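Local atomic coordinates of protein Amuc_1100 (Akkermansia muciniphila, PDB entry 6KNY), a protein that is of unknown function but belongs to the membrane of Akkermansia muciniphila, to which a transmembrane helix, absent from this construct, probably tethers it. Residues Leu134-Pro148 with Leu175-Ala189. Sequence-based numbering, arbitrary orientation.
Sequences LAECGLSKFIKVYRP and LEIAFQGDRESVLKA
Three donors converge on Q180 O: the backbone N of S140 at 2.9 Å, in the carbonyl plane, the N of K141 at 3.2 Å, and the hydroxyl S140 OG at 3.1 Å, which comes from well above that plane. Two neighbouring residues facing one partner make a classic beta bulge, and a second follows at once, where I143 N (2.8 Å) and K144 N reach A178 O from the same face of its plane. Beyond it the antiparallel pairing of strand 141-146 with the 175-181 part of strand 170-181 is regular, and Y146 N meets E176 O almost straight, at 175°.

On the face carrying K141, K144 and Y146, polar chains pair up from neighbouring strands. Q180 OE1 and S140 OG both bond Q264, just ahead of strand 265-276. K144 NZ makes a weak salt bridge to E176 OE1 and also bonds Q268. E176 CG stands opposite the carbonyl carbon (chi1 -53°) and the chain runs out extended, which brings the carboxylate beside the Y146 ring, their planes 75° apart. With E176 cut back to an alanine, K144 NZ would probably lose its acidic mate, keeping Q268, and the flank of the Y146 ring its neighbour.

The opposite face, with F142, V145, I177 and F179, is apolar; L139, just before strand 141-146, puts CD2 3.6 Å from F179 CD1, and L134 pushes CD2 against A189 CB (3.7 Å) on helix 183-194. At that helix's start D182 is the N-cap, and a water links its N to G138 O. The paired strands thus have an apolar face, packed on helices 117-134 and 70-91, and a polar one, where K144 reaches Q268 of strand 265-276 and Q180 and S140 share Q264.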
loop_
_atom_site.group_PDB
_atom_site.type_symbol
_atom_site.label_atom_id
_atom_site.label_comp_id
_atom_site.label_asym_id
_atom_site.label_seq_id
_atom_site.Cartn_x
_atom_site.Cartn_y
_atom_site.Cartn_z
ATOM N N LEU A 134 2.634 6.566 -6.521
ATOM C CA LEU A 134 1.609 7.618 -6.576
ATOM C C LEU A 134 2.224 9.006 -6.409
ATOM O O LEU A 134 1.753 9.983 -7.010
ATOM C CB LEU A 134 0.546 7.399 -5.499
ATOM C CG LEU A 134 -0.356 6.158 -5.570
ATOM C CD1 LEU A 134 -1.201 6.056 -4.308
ATOM C CD2 LEU A 134 -1.244 6.173 -6.807
ATOM N N ALA A 135 3.273 9.111 -5.591
ATOM C CA ALA A 135 3.930 10.392 -5.354
ATOM C C ALA A 135 4.594 10.932 -6.611
ATOM O O ALA A 135 4.941 12.118 -6.661
ATOM C CB ALA A 135 4.966 10.246 -4.235
ATOM N N GLU A 136 4.752 10.091 -7.631
ATOM C CA GLU A 136 5.365 10.459 -8.899
ATOM C C GLU A 136 4.348 10.894 -9.938
ATOM O O GLU A 136 4.727 11.155 -11.082
ATOM C CB GLU A 136 6.178 9.273 -9.443
ATOM C CG GLU A 136 7.343 8.852 -8.552
ATOM C CD GLU A 136 7.930 7.495 -8.938
ATOM O OE1 GLU A 136 7.461 6.888 -9.926
ATOM O OE2 GLU A 136 8.867 7.032 -8.246
ATOM N N CYS A 137 3.069 10.983 -9.578
ATOM C CA CYS A 137 2.023 11.243 -10.555
ATOM C C CYS A 137 1.583 12.698 -10.621
ATOM O O CYS A 137 0.718 13.023 -11.436
ATOM C CB CYS A 137 0.811 10.348 -10.274
ATOM S SG CYS A 137 1.186 8.601 -10.564
ATOM N N GLY A 138 2.160 13.586 -9.812
ATOM C CA GLY A 138 1.772 14.986 -9.872
ATOM C C GLY A 138 0.555 15.335 -9.049
ATOM O O GLY A 138 -0.117 16.339 -9.336
ATOM N N LEU A 139 0.228 14.518 -8.045
ATOM C CA LEU A 139 -0.913 14.792 -7.183
ATOM C C LEU A 139 -0.623 16.004 -6.311
ATOM O O LEU A 139 0.523 16.412 -6.140
ATOM C CB LEU A 139 -1.209 13.591 -6.288
ATOM C CG LEU A 139 -1.577 12.293 -7.006
ATOM C CD1 LEU A 139 -1.491 11.116 -6.048
ATOM C CD2 LEU A 139 -2.969 12.397 -7.642
ATOM N N SER A 140 -1.668 16.556 -5.702
ATOM C CA SER A 140 -1.448 17.698 -4.828
ATOM C C SER A 140 -1.510 17.357 -3.347
ATOM O O SER A 140 -0.912 18.075 -2.537
ATOM C CB SER A 140 -2.457 18.810 -5.142
ATOM O OG SER A 140 -3.739 18.418 -4.707
ATOM N N LYS A 141 -2.244 16.310 -2.963
ATOM C CA LYS A 141 -2.335 15.928 -1.559
ATOM C C LYS A 141 -2.577 14.433 -1.444
ATOM O O LYS A 141 -3.325 13.859 -2.238
ATOM C CB LYS A 141 -3.469 16.651 -0.812
ATOM C CG LYS A 141 -3.817 18.041 -1.307
ATOM C CD LYS A 141 -4.827 18.707 -0.408
ATOM C CE LYS A 141 -5.094 20.124 -0.886
ATOM N NZ LYS A 141 -6.123 20.813 -0.071
ATOM N N PHE A 142 -1.942 13.823 -0.447
ATOM C CA PHE A 142 -2.363 12.540 0.105
ATOM C C PHE A 142 -3.259 12.840 1.300
ATOM O O PHE A 142 -2.851 13.559 2.222
ATOM C CB PHE A 142 -1.169 11.689 0.545
ATOM C CG PHE A 142 -0.354 11.133 -0.587
ATOM C CD1 PHE A 142 -0.863 10.131 -1.398
ATOM C CD2 PHE A 142 0.942 11.590 -0.821
ATOM C CE1 PHE A 142 -0.101 9.601 -2.442
ATOM C CE2 PHE A 142 1.705 11.067 -1.857
ATOM C CZ PHE A 142 1.187 10.072 -2.668
ATOM N N ILE A 143 -4.480 12.325 1.279
ATOM C CA ILE A 143 -5.462 12.641 2.306
ATOM C C ILE A 143 -5.506 11.560 3.379
ATOM O O ILE A 143 -5.616 11.860 4.570
ATOM C CB ILE A 143 -6.849 12.854 1.655
ATOM C CG1 ILE A 143 -6.808 14.056 0.717
ATOM C CG2 ILE A 143 -7.946 13.034 2.738
ATOM C CD1 ILE A 143 -8.055 14.219 -0.145
ATOM N N LYS A 144 -5.408 10.294 2.980
ATOM C CA LYS A 144 -5.441 9.231 3.972
ATOM C C LYS A 144 -4.873 7.952 3.366
ATOM O O LYS A 144 -5.026 7.697 2.169
ATOM C CB LYS A 144 -6.871 9.037 4.512
ATOM C CG LYS A 144 -7.773 8.053 3.806
ATOM C CD LYS A 144 -9.089 7.908 4.609
ATOM C CE LYS A 144 -10.095 6.935 3.964
ATOM N NZ LYS A 144 -11.526 7.159 4.396
ATOM N N VAL A 145 -4.151 7.197 4.192
ATOM C CA VAL A 145 -3.824 5.803 3.917
ATOM C C VAL A 145 -4.346 5.037 5.119
ATOM O O VAL A 145 -3.779 5.127 6.215
ATOM C CB VAL A 145 -2.324 5.558 3.714
ATOM C CG1 VAL A 145 -2.083 4.082 3.392
ATOM C CG2 VAL A 145 -1.785 6.456 2.599
ATOM N N TYR A 146 -5.425 4.293 4.928
ATOM C CA TYR A 146 -6.111 3.625 6.022
ATOM C C TYR A 146 -6.046 2.121 5.793
ATOM O O TYR A 146 -6.427 1.640 4.720
ATOM C CB TYR A 146 -7.561 4.094 6.116
ATOM C CG TYR A 146 -8.409 3.164 6.940
ATOM C CD1 TYR A 146 -8.257 3.097 8.323
ATOM C CD2 TYR A 146 -9.350 2.345 6.338
ATOM C CE1 TYR A 146 -9.028 2.229 9.082
ATOM C CE2 TYR A 146 -10.126 1.479 7.089
ATOM C CZ TYR A 146 -9.959 1.430 8.457
ATOM O OH TYR A 146 -10.727 0.581 9.199
ATOM N N ARG A 147 -5.563 1.394 6.798
ATOM C CA ARG A 147 -5.269 -0.030 6.668
ATOM C C ARG A 147 -5.874 -0.785 7.843
ATOM O O ARG A 147 -5.330 -0.733 8.959
ATOM C CB ARG A 147 -3.762 -0.253 6.593
ATOM C CG ARG A 147 -3.309 -1.716 6.589
ATOM C CD ARG A 147 -1.893 -1.844 7.210
ATOM N NE ARG A 147 -1.945 -1.745 8.671
ATOM C CZ ARG A 147 -2.024 -2.786 9.494
ATOM N NH1 ARG A 147 -1.990 -4.029 9.012
ATOM N NH2 ARG A 147 -2.110 -2.587 10.802
ATOM N N PRO A 148 -6.991 -1.491 7.641
ATOM C CA PRO A 148 -7.537 -2.331 8.719
ATOM C C PRO A 148 -6.538 -3.393 9.152
ATOM O O PRO A 148 -5.745 -3.894 8.352
ATOM C CB PRO A 148 -8.783 -2.970 8.086
ATOM C CG PRO A 148 -9.178 -2.042 6.942
ATOM C CD PRO A 148 -7.878 -1.399 6.469
ATOM N N LEU A 175 -6.995 -2.150 2.165
ATOM C CA LEU A 175 -6.606 -0.791 2.513
ATOM C C LEU A 175 -7.408 0.197 1.680
ATOM O O LEU A 175 -7.989 -0.149 0.642
ATOM C CB LEU A 175 -5.108 -0.560 2.308
ATOM C CG LEU A 175 -4.598 -0.639 0.879
ATOM C CD1 LEU A 175 -3.496 0.420 0.684
ATOM C CD2 LEU A 175 -4.052 -2.062 0.603
ATOM N N GLU A 176 -7.397 1.446 2.133
ATOM C CA GLU A 176 -8.042 2.546 1.432
ATOM C C GLU A 176 -7.034 3.668 1.279
ATOM O O GLU A 176 -6.291 3.966 2.215
ATOM C CB GLU A 176 -9.250 3.102 2.205
ATOM C CG GLU A 176 -10.299 2.099 2.624
ATOM C CD GLU A 176 -11.431 2.780 3.411
ATOM O OE1 GLU A 176 -11.548 4.025 3.339
ATOM O OE2 GLU A 176 -12.181 2.073 4.115
ATOM N N ILE A 177 -7.040 4.318 0.127
ATOM C CA ILE A 177 -6.217 5.497 -0.091
ATOM C C ILE A 177 -7.102 6.609 -0.635
ATOM O O ILE A 177 -7.927 6.381 -1.529
ATOM C CB ILE A 177 -5.043 5.213 -1.042
ATOM C CG1 ILE A 177 -4.231 4.018 -0.527
ATOM C CG2 ILE A 177 -4.176 6.455 -1.186
ATOM C CD1 ILE A 177 -2.955 3.759 -1.307
ATOM N N ALA A 178 -6.947 7.804 -0.074
ATOM C CA ALA A 178 -7.623 8.996 -0.546
ATOM C C ALA A 178 -6.551 9.993 -0.958
ATOM O O ALA A 178 -5.560 10.183 -0.236
ATOM C CB ALA A 178 -8.528 9.583 0.542
ATOM N N PHE A 179 -6.729 10.598 -2.126
ATOM C CA PHE A 179 -5.801 11.614 -2.599
ATOM C C PHE A 179 -6.574 12.566 -3.491
ATOM O O PHE A 179 -7.759 12.352 -3.776
ATOM C CB PHE A 179 -4.607 11.014 -3.352
ATOM C CG PHE A 179 -4.991 10.064 -4.461
ATOM C CD1 PHE A 179 -5.307 10.532 -5.724
ATOM C CD2 PHE A 179 -5.018 8.696 -4.236
ATOM C CE1 PHE A 179 -5.648 9.652 -6.750
ATOM C CE2 PHE A 179 -5.353 7.808 -5.244
ATOM C CZ PHE A 179 -5.673 8.287 -6.511
ATOM N N GLN A 180 -5.894 13.624 -3.927
ATOM C CA GLN A 180 -6.523 14.586 -4.812
ATOM C C GLN A 180 -5.466 15.266 -5.661
ATOM O O GLN A 180 -4.305 15.386 -5.265
ATOM C CB GLN A 180 -7.353 15.619 -4.026
ATOM C CG GLN A 180 -6.569 16.689 -3.315
ATOM C CD GLN A 180 -7.410 17.957 -3.071
ATOM O OE1 GLN A 180 -7.752 18.679 -4.009
ATOM N NE2 GLN A 180 -7.750 18.215 -1.813
ATOM N N GLY A 181 -5.884 15.700 -6.842
ATOM C CA GLY A 181 -4.999 16.391 -7.758
ATOM C C GLY A 181 -5.792 16.794 -8.975
ATOM O O GLY A 181 -7.012 16.604 -9.034
ATOM N N ASP A 182 -5.084 17.374 -9.948
ATOM C CA ASP A 182 -5.745 17.730 -11.196
ATOM C C ASP A 182 -6.148 16.450 -11.927
ATOM O O ASP A 182 -5.690 15.351 -11.590
ATOM C CB ASP A 182 -4.828 18.604 -12.055
ATOM C CG ASP A 182 -3.726 17.811 -12.734
ATOM O OD1 ASP A 182 -2.887 17.220 -12.024
ATOM O OD2 ASP A 182 -3.716 17.751 -13.980
ATOM N N ARG A 183 -7.031 16.599 -12.925
ATOM C CA ARG A 183 -7.553 15.438 -13.648
ATOM C C ARG A 183 -6.428 14.580 -14.215
ATOM O O ARG A 183 -6.501 13.339 -14.190
ATOM C CB ARG A 183 -8.501 15.893 -14.763
ATOM N N GLU A 184 -5.350 15.219 -14.676
ATOM C CA GLU A 184 -4.260 14.479 -15.302
ATOM C C GLU A 184 -3.500 13.634 -14.287
ATOM O O GLU A 184 -3.132 12.492 -14.583
ATOM C CB GLU A 184 -3.310 15.442 -16.020
ATOM N N SER A 185 -3.251 14.170 -13.087
ATOM C CA SER A 185 -2.513 13.398 -12.089
ATOM C C SER A 185 -3.336 12.227 -11.558
ATOM O O SER A 185 -2.781 11.173 -11.218
ATOM C CB SER A 185 -2.080 14.300 -10.931
ATOM O OG SER A 185 -3.191 14.892 -10.281
ATOM N N VAL A 186 -4.653 12.380 -11.505
ATOM C CA VAL A 186 -5.495 11.295 -11.014
ATOM C C VAL A 186 -5.504 10.132 -11.998
ATOM O O VAL A 186 -5.404 8.963 -11.600
ATOM C CB VAL A 186 -6.904 11.835 -10.729
ATOM C CG1 VAL A 186 -7.892 10.688 -10.662
ATOM C CG2 VAL A 186 -6.879 12.644 -9.439
ATOM N N LEU A 187 -5.587 10.429 -13.299
ATOM C CA LEU A 187 -5.479 9.376 -14.312
ATOM C C LEU A 187 -4.143 8.655 -14.221
ATOM O O LEU A 187 -4.090 7.423 -14.328
ATOM C CB LEU A 187 -5.694 9.948 -15.720
ATOM C CG LEU A 187 -7.029 10.665 -15.993
ATOM C CD1 LEU A 187 -6.941 11.538 -17.240
ATOM C CD2 LEU A 187 -8.202 9.694 -16.120
ATOM N N LYS A 188 -3.045 9.396 -14.018
ATOM C CA LYS A 188 -1.750 8.734 -13.831
ATOM C C LYS A 188 -1.734 7.893 -12.561
ATOM O O LYS A 188 -1.119 6.824 -12.529
ATOM C CB LYS A 188 -0.608 9.749 -13.766
ATOM C CG LYS A 188 -0.383 10.593 -14.999
ATOM C CD LYS A 188 0.898 11.411 -14.825
ATOM C CE LYS A 188 0.920 12.627 -15.735
ATOM N NZ LYS A 188 1.736 13.763 -15.188
ATOM N N ALA A 189 -2.344 8.397 -11.489
ATOM C CA ALA A 189 -2.395 7.644 -10.238
ATOM C C ALA A 189 -3.173 6.352 -10.424
ATOM O O ALA A 189 -2.742 5.275 -9.992
ATOM C CB ALA A 189 -3.036 8.495 -9.137
HETATM O O HOH W 1 -2.335 17.804 -9.023
#